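Local structure of arfgap-like finger domain containing protein (Cryptosporidium parvum Iowa II, 2OWA) at residues 90-104 against 124-136. The protein probably activates GTP hydrolysis by ADP-ribosylation factor GTPases through its zinc-finger ArfGAP domain, the part of the protein present here. Sequence-based numbering, arbitrary orientation.
Sequences VRMDIGGNGRARNYF and CGRQYKQILDSEI
Y103 and Y128 interlock where helix 123-135 of the ArfGAP zinc-finger domain packs across helices 86-94 and 97-107; the axes of 97-104 and 124-135 make 136° between their N-to-C directions. Aromatic packing fills this end. The two tyrosines are reciprocal knobs into holes: Y103 enters among C124, Q127, Y128 and I131, Y128 among R99, A100, Y103 and F104. CD1 of Y128 lies over one face of the Y103 ring, 3.3 Å from Y103 CG, with the planes inclined at 33°. F104 completes the cluster, its ring edge against G125, with F104 CZ 3.8 Å from G125 CA. Two salt bridges grip the other end. The R91 side chain, extended from CG to NE with CG anti to the backbone N (chi1 178°), carries its guanidinium to D133, NH1 lying 2.6 Å from D133 OD1; R91 NH2 also bonds to K129 O, and L132 CB covers one guanidinium face. Bonds from R91 to L52 O and S53 O help fix the group's rotation. R99 NH1, which serves the second bridge, also bonds to I94 O at 2.7 Å, tying the two helices of 90-104 together. Between the two bridges, I94 CD1 meets L132 CD2 at 3.5 Å. I136 CG2 packs separately on V90 and I94. A water lies at the edge of the Y128 ring, 2.8 Å from G96 O. R99 holds E135 end-on, NH1 (2.9 Å) and NH2 (3.0 Å) converging on the single oxygen E135 OE2, which lies in the guanidinium plane.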
# COMPACT_ATOMS: atom_id res chain seq x y z
N VAL A 90 6.02 2.77 8.88
CA VAL A 90 5.40 1.88 9.89
C VAL A 90 4.11 1.31 9.32
O VAL A 90 3.81 0.12 9.52
CB VAL A 90 5.08 2.64 11.18
CG1 VAL A 90 4.31 1.72 12.19
CG2 VAL A 90 6.38 3.26 11.78
N ARG A 91 3.35 2.16 8.63
CA ARG A 91 2.07 1.78 8.05
C ARG A 91 2.24 0.67 7.02
O ARG A 91 1.51 -0.31 7.06
CB ARG A 91 1.32 2.98 7.42
CG ARG A 91 -0.01 2.58 6.76
CD ARG A 91 -0.72 3.76 6.15
NE ARG A 91 -2.12 3.50 5.81
CZ ARG A 91 -3.14 3.76 6.62
NH1 ARG A 91 -2.93 4.29 7.82
NH2 ARG A 91 -4.39 3.53 6.23
N MET A 92 3.23 0.81 6.13
CA MET A 92 3.55 -0.22 5.18
C MET A 92 4.00 -1.53 5.86
O MET A 92 3.74 -2.61 5.36
CB MET A 92 4.63 0.29 4.22
CG MET A 92 4.15 1.36 3.21
SD MET A 92 2.59 1.06 2.35
CE MET A 92 2.98 -0.39 1.40
N ASP A 93 4.66 -1.39 7.00
CA ASP A 93 5.24 -2.49 7.74
C ASP A 93 4.13 -3.32 8.38
O ASP A 93 4.16 -4.56 8.31
CB ASP A 93 6.20 -1.96 8.80
CG ASP A 93 7.11 -3.05 9.39
OD1 ASP A 93 6.98 -4.24 9.01
OD2 ASP A 93 7.97 -2.70 10.25
N ILE A 94 3.13 -2.65 8.97
CA ILE A 94 2.01 -3.38 9.62
C ILE A 94 0.93 -3.85 8.63
O ILE A 94 0.09 -4.70 8.98
CB ILE A 94 1.36 -2.61 10.79
CG1 ILE A 94 0.76 -1.28 10.32
CG2 ILE A 94 2.36 -2.37 11.92
CD1 ILE A 94 -0.70 -1.30 10.19
N GLY A 95 0.95 -3.28 7.43
CA GLY A 95 0.04 -3.67 6.37
C GLY A 95 0.63 -4.76 5.48
O GLY A 95 1.04 -5.83 5.94
N GLY A 96 0.70 -4.49 4.18
CA GLY A 96 1.21 -5.47 3.23
C GLY A 96 0.08 -6.09 2.43
O GLY A 96 -1.10 -6.02 2.82
N ASN A 97 0.44 -6.69 1.29
CA ASN A 97 -0.54 -7.42 0.46
C ASN A 97 -1.25 -8.59 1.13
O ASN A 97 -2.44 -8.76 0.92
CB ASN A 97 0.09 -7.87 -0.86
CG ASN A 97 0.42 -6.70 -1.78
OD1 ASN A 97 0.29 -5.53 -1.40
ND2 ASN A 97 0.86 -7.01 -3.02
N GLY A 98 -0.54 -9.40 1.94
CA GLY A 98 -1.20 -10.48 2.67
C GLY A 98 -2.31 -10.09 3.65
O GLY A 98 -3.43 -10.64 3.60
N ARG A 99 -2.03 -9.17 4.56
CA ARG A 99 -3.08 -8.67 5.45
C ARG A 99 -4.32 -8.10 4.71
O ARG A 99 -5.47 -8.36 5.13
CB ARG A 99 -2.50 -7.60 6.37
CG ARG A 99 -3.44 -7.20 7.48
CD ARG A 99 -2.78 -6.30 8.45
NE ARG A 99 -3.54 -6.23 9.70
CZ ARG A 99 -3.15 -5.52 10.77
NH1 ARG A 99 -2.01 -4.84 10.75
NH2 ARG A 99 -3.91 -5.52 11.86
N ALA A 100 -4.07 -7.31 3.66
CA ALA A 100 -5.14 -6.72 2.83
C ALA A 100 -5.96 -7.78 2.06
O ALA A 100 -7.21 -7.76 2.12
CB ALA A 100 -4.57 -5.64 1.86
N ARG A 101 -5.28 -8.71 1.38
CA ARG A 101 -5.92 -9.85 0.71
C ARG A 101 -6.78 -10.60 1.74
O ARG A 101 -7.91 -10.93 1.46
CB ARG A 101 -4.90 -10.84 0.11
CG ARG A 101 -4.53 -10.55 -1.33
CD ARG A 101 -3.21 -11.26 -1.70
NE ARG A 101 -2.58 -10.68 -2.87
CZ ARG A 101 -1.27 -10.66 -3.07
NH1 ARG A 101 -0.48 -11.22 -2.15
NH2 ARG A 101 -0.75 -10.09 -4.16
N ASN A 102 -6.24 -10.80 2.94
CA ASN A 102 -6.97 -11.55 3.94
C ASN A 102 -8.24 -10.82 4.33
O ASN A 102 -9.31 -11.42 4.36
CB ASN A 102 -6.10 -11.86 5.19
CG ASN A 102 -6.94 -12.43 6.36
OD1 ASN A 102 -7.65 -13.42 6.20
ND2 ASN A 102 -6.88 -11.79 7.52
N TYR A 103 -8.12 -9.51 4.62
CA TYR A 103 -9.27 -8.72 4.98
C TYR A 103 -10.34 -8.69 3.87
O TYR A 103 -11.51 -8.98 4.13
CB TYR A 103 -8.85 -7.30 5.37
CG TYR A 103 -10.03 -6.39 5.64
CD1 TYR A 103 -10.65 -6.38 6.88
CD2 TYR A 103 -10.55 -5.56 4.63
CE1 TYR A 103 -11.71 -5.55 7.14
CE2 TYR A 103 -11.62 -4.73 4.89
CZ TYR A 103 -12.20 -4.74 6.14
OH TYR A 103 -13.25 -3.94 6.40
N PHE A 104 -9.92 -8.34 2.66
CA PHE A 104 -10.83 -8.21 1.51
C PHE A 104 -11.50 -9.52 1.06
O PHE A 104 -12.69 -9.51 0.80
CB PHE A 104 -10.19 -7.42 0.33
CG PHE A 104 -10.05 -5.93 0.61
CD1 PHE A 104 -11.19 -5.16 0.87
CD2 PHE A 104 -8.78 -5.32 0.62
CE1 PHE A 104 -11.07 -3.78 1.16
CE2 PHE A 104 -8.64 -3.96 0.89
CZ PHE A 104 -9.79 -3.18 1.18
N CYS A 124 -15.97 -0.87 2.69
CA CYS A 124 -15.02 -1.88 3.22
C CYS A 124 -13.57 -1.40 3.08
O CYS A 124 -12.75 -1.65 3.96
CB CYS A 124 -15.15 -3.23 2.48
SG CYS A 124 -16.82 -3.87 2.45
N GLY A 125 -13.28 -0.69 1.99
CA GLY A 125 -11.96 -0.09 1.80
C GLY A 125 -11.72 0.95 2.88
O GLY A 125 -10.65 0.98 3.53
N ARG A 126 -12.71 1.82 3.07
CA ARG A 126 -12.63 2.88 4.09
C ARG A 126 -12.39 2.27 5.48
O ARG A 126 -11.50 2.71 6.17
CB ARG A 126 -13.88 3.74 4.07
CG ARG A 126 -13.88 4.88 5.09
N GLN A 127 -13.17 1.25 5.82
CA GLN A 127 -13.06 0.50 7.05
C GLN A 127 -11.68 -0.14 7.29
O GLN A 127 -11.13 -0.08 8.41
CB GLN A 127 -14.12 -0.57 7.06
CG GLN A 127 -15.14 -0.38 8.16
CD GLN A 127 -16.52 -0.84 7.76
OE1 GLN A 127 -16.68 -1.92 7.20
NE2 GLN A 127 -17.52 -0.02 8.04
N TYR A 128 -11.12 -0.74 6.24
CA TYR A 128 -9.75 -1.30 6.34
C TYR A 128 -8.69 -0.20 6.53
O TYR A 128 -7.75 -0.38 7.30
CB TYR A 128 -9.43 -2.20 5.14
CG TYR A 128 -8.09 -2.86 5.22
CD1 TYR A 128 -7.86 -3.93 6.12
CD2 TYR A 128 -7.03 -2.40 4.44
CE1 TYR A 128 -6.61 -4.53 6.21
CE2 TYR A 128 -5.77 -2.99 4.53
CZ TYR A 128 -5.58 -4.05 5.39
OH TYR A 128 -4.35 -4.61 5.47
N LYS A 129 -8.83 0.92 5.82
CA LYS A 129 -7.95 2.08 5.95
C LYS A 129 -7.92 2.58 7.43
O LYS A 129 -6.86 2.87 7.98
CB LYS A 129 -8.44 3.19 5.01
CG LYS A 129 -7.43 4.25 4.54
CD LYS A 129 -7.71 5.65 5.11
CE LYS A 129 -7.01 6.76 4.27
NZ LYS A 129 -7.79 7.26 3.03
N GLN A 130 -9.10 2.60 8.07
CA GLN A 130 -9.25 2.93 9.49
C GLN A 130 -8.67 1.91 10.44
O GLN A 130 -8.24 2.30 11.50
CB GLN A 130 -10.73 3.16 9.85
CG GLN A 130 -11.23 4.53 9.42
CD GLN A 130 -12.65 4.83 9.93
OE1 GLN A 130 -13.41 5.52 9.28
NE2 GLN A 130 -13.00 4.30 11.10
N ILE A 131 -8.71 0.62 10.10
CA ILE A 131 -8.05 -0.43 10.90
C ILE A 131 -6.55 -0.17 10.95
O ILE A 131 -5.90 -0.28 12.01
CB ILE A 131 -8.33 -1.88 10.33
CG1 ILE A 131 -9.83 -2.25 10.48
CG2 ILE A 131 -7.45 -2.94 11.01
CD1 ILE A 131 -10.25 -3.43 9.60
N LEU A 132 -5.99 0.19 9.80
CA LEU A 132 -4.58 0.51 9.74
C LEU A 132 -4.24 1.79 10.50
O LEU A 132 -3.22 1.81 11.18
CB LEU A 132 -4.12 0.61 8.30
CG LEU A 132 -4.14 -0.66 7.43
CD1 LEU A 132 -3.48 -0.25 6.10
CD2 LEU A 132 -3.45 -1.92 8.05
N ASP A 133 -5.10 2.82 10.39
CA ASP A 133 -4.91 4.11 11.10
C ASP A 133 -4.87 3.87 12.60
O ASP A 133 -4.05 4.44 13.33
CB ASP A 133 -6.10 5.06 10.85
CG ASP A 133 -6.15 5.60 9.46
OD1 ASP A 133 -5.17 5.40 8.69
OD2 ASP A 133 -7.18 6.27 9.15
N SER A 134 -5.80 3.04 13.06
CA SER A 134 -5.90 2.66 14.44
C SER A 134 -4.64 1.90 14.93
O SER A 134 -4.18 2.13 16.04
CB SER A 134 -7.13 1.81 14.61
OG SER A 134 -7.56 1.90 15.93
N GLU A 135 -4.08 1.03 14.09
CA GLU A 135 -2.82 0.32 14.43
C GLU A 135 -1.62 1.24 14.63
O GLU A 135 -0.80 0.98 15.50
CB GLU A 135 -2.45 -0.66 13.33
CG GLU A 135 -3.34 -1.84 13.24
CD GLU A 135 -2.81 -2.96 14.07
OE1 GLU A 135 -3.08 -2.96 15.30
OE2 GLU A 135 -2.10 -3.82 13.50
N ILE A 136 -1.52 2.28 13.81
CA ILE A 136 -0.40 3.18 13.86
C ILE A 136 -0.59 4.37 14.82
O ILE A 136 0.32 5.19 14.94
CB ILE A 136 0.02 3.71 12.45
CG1 ILE A 136 -1.13 4.55 11.82
CG2 ILE A 136 0.49 2.57 11.58
CD1 ILE A 136 -0.82 5.29 10.47
O HOH W 1 -2.39 -3.88 4.13
O HOH W 2 -16.30 -4.05 5.31